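Local structure of annexin A8 (1W3W) at residues K69-T74 with A89-P94. The protein binds calcium and acidic phospholipids and acts as an anticoagulant, an indirect inhibitor of the thromboplastin-specific complex in blood coagulation. Residues are numbered along the deposited sequence; the frame is centred on the assembly and turned at random.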
loop_
_atom_site.group_PDB
_atom_site.type_symbol
_atom_site.label_atom_id
_atom_site.label_comp_id
_atom_site.label_asym_id
_atom_site.label_seq_id
_atom_site.Cartn_x
_atom_site.Cartn_y
_atom_site.Cartn_z
ATOM N N LYS A 69 -19.664 20.611 -12.490
ATOM C CA LYS A 69 -19.536 19.151 -12.531
ATOM C C LYS A 69 -18.431 18.721 -11.569
ATOM O O LYS A 69 -17.491 19.465 -11.328
ATOM C CB LYS A 69 -19.190 18.685 -13.951
ATOM C CG LYS A 69 -20.378 18.302 -14.854
ATOM C CD LYS A 69 -20.797 19.449 -15.768
ATOM C CE LYS A 69 -21.586 18.959 -16.996
ATOM N NZ LYS A 69 -22.544 17.855 -16.653
ATOM N N ASP A 70 -18.550 17.517 -11.034
ATOM C CA ASP A 70 -17.513 16.939 -10.195
ATOM C C ASP A 70 -16.302 16.550 -11.062
ATOM O O ASP A 70 -16.451 15.949 -12.128
ATOM C CB ASP A 70 -18.068 15.719 -9.456
ATOM C CG ASP A 70 -17.078 15.117 -8.507
ATOM O OD1 ASP A 70 -16.992 15.597 -7.357
ATOM O OD2 ASP A 70 -16.319 14.178 -8.830
ATOM N N LEU A 71 -15.107 16.913 -10.610
ATOM C CA LEU A 71 -13.893 16.698 -11.389
ATOM C C LEU A 71 -13.580 15.219 -11.578
ATOM O O LEU A 71 -13.237 14.798 -12.670
ATOM C CB LEU A 71 -12.696 17.412 -10.736
ATOM C CG LEU A 71 -11.342 17.224 -11.416
ATOM C CD1 LEU A 71 -11.401 17.559 -12.912
ATOM C CD2 LEU A 71 -10.257 18.059 -10.729
ATOM N N THR A 72 -13.676 14.451 -10.500
ATOM C CA THR A 72 -13.377 13.039 -10.528
ATOM C C THR A 72 -14.320 12.284 -11.463
ATOM O O THR A 72 -13.866 11.490 -12.286
ATOM C CB THR A 72 -13.416 12.465 -9.115
ATOM O OG1 THR A 72 -12.371 13.059 -8.335
ATOM C CG2 THR A 72 -13.081 10.979 -9.106
ATOM N N GLU A 73 -15.619 12.550 -11.346
ATOM C CA GLU A 73 -16.622 11.937 -12.227
ATOM C C GLU A 73 -16.384 12.315 -13.672
ATOM O O GLU A 73 -16.583 11.504 -14.565
ATOM C CB GLU A 73 -18.050 12.348 -11.833
ATOM C CG GLU A 73 -18.570 11.692 -10.556
ATOM C CD GLU A 73 -18.379 10.174 -10.513
ATOM O OE1 GLU A 73 -18.717 9.477 -11.505
ATOM O OE2 GLU A 73 -17.884 9.666 -9.476
ATOM N N THR A 74 -15.947 13.550 -13.893
ATOM C CA THR A 74 -15.649 14.035 -15.226
ATOM C C THR A 74 -14.423 13.312 -15.787
ATOM O O THR A 74 -14.432 12.862 -16.929
ATOM C CB THR A 74 -15.430 15.556 -15.185
ATOM O OG1 THR A 74 -16.647 16.189 -14.790
ATOM C CG2 THR A 74 -15.146 16.132 -16.561
ATOM N N ALA A 89 -7.027 7.631 -9.224
ATOM C CA ALA A 89 -6.347 7.290 -7.979
ATOM C C ALA A 89 -5.710 8.525 -7.323
ATOM O O ALA A 89 -5.802 8.699 -6.119
ATOM C CB ALA A 89 -5.290 6.216 -8.212
ATOM N N LEU A 90 -5.121 9.399 -8.128
ATOM C CA LEU A 90 -4.493 10.628 -7.630
ATOM C C LEU A 90 -5.474 11.578 -6.984
ATOM O O LEU A 90 -5.097 12.388 -6.155
ATOM C CB LEU A 90 -3.772 11.358 -8.785
ATOM C CG LEU A 90 -2.505 10.674 -9.270
ATOM C CD1 LEU A 90 -1.992 11.341 -10.551
ATOM C CD2 LEU A 90 -1.432 10.701 -8.190
ATOM N N MET A 91 -6.736 11.474 -7.377
ATOM C CA MET A 91 -7.802 12.363 -6.887
ATOM C C MET A 91 -8.388 11.982 -5.539
ATOM O O MET A 91 -9.065 12.799 -4.904
ATOM C CB MET A 91 -8.940 12.445 -7.912
ATOM C CG MET A 91 -8.579 13.136 -9.205
ATOM S SD MET A 91 -7.821 14.783 -9.004
ATOM C CE MET A 91 -9.010 15.600 -8.095
ATOM N N TYR A 92 -8.145 10.757 -5.088
ATOM C CA TYR A 92 -8.610 10.343 -3.775
ATOM C C TYR A 92 -7.726 10.922 -2.675
ATOM O O TYR A 92 -6.495 10.855 -2.752
ATOM C CB TYR A 92 -8.663 8.806 -3.653
ATOM C CG TYR A 92 -9.933 8.228 -4.224
ATOM C CD1 TYR A 92 -10.081 8.058 -5.588
ATOM C CD2 TYR A 92 -10.989 7.867 -3.404
ATOM C CE1 TYR A 92 -11.253 7.548 -6.130
ATOM C CE2 TYR A 92 -12.168 7.347 -3.933
ATOM C CZ TYR A 92 -12.293 7.200 -5.298
ATOM O OH TYR A 92 -13.452 6.702 -5.849
ATOM N N PRO A 93 -8.339 11.463 -1.627
ATOM C CA PRO A 93 -7.561 11.830 -0.444
ATOM C C PRO A 93 -6.915 10.576 0.162
ATOM O O PRO A 93 -7.420 9.460 -0.028
ATOM C CB PRO A 93 -8.604 12.425 0.516
ATOM C CG PRO A 93 -9.819 12.674 -0.289
ATOM C CD PRO A 93 -9.777 11.743 -1.463
ATOM N N PRO A 94 -5.824 10.741 0.888
ATOM C CA PRO A 94 -5.264 9.629 1.658
ATOM C C PRO A 94 -6.314 9.005 2.602
ATOM O O PRO A 94 -7.234 9.695 3.048
ATOM C CB PRO A 94 -4.133 10.281 2.459
ATOM C CG PRO A 94 -4.203 11.700 2.205
ATOM C CD PRO A 94 -5.051 11.977 1.043
HETATM O O HOH W 1 -12.164 11.658 -5.335
#
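Met91 lays its bent side chain against the first turn of helix 71-78, with CB and CG against Thr72 OG1 and the CE methyl against Leu71. Near the backbone, Met91 CB sits 3.5 Å from Thr72 OG1, and the two side chains run past each other in opposite directions. The chain bends at chi2 (-52°) and again at chi3 (-57°), about the CG-SD bond, which carries CE to 3.8 Å from Leu71 CD2, the two side chains crossing at about a right angle. Leu71 also packs on Ile59 and Phe63 of helix 53-67 and on Leu30 and Met34 of helix 24-34, and both Leu71 and Met91 are buried. Here, in the first of four all-helical annexin repeats, the start of helix 71-78 meets the last part of helix 81-91, close to where the second repeat is predicted to begin. A water, over one face of the Tyr92 ring, makes weak hydrogen bonds to both segments, 3.3 Å from Thr72 OG1 and donating to Met91 O at 3.3 Å; Gln57 NE2 also hydrogen-bonds Met91 O. Asp70 N-caps the helix: its OD2 takes Glu73 N through the anti lone pair at 3.1 Å, nearly straight at 166°, while OD1 forms a salt bridge with Lys64.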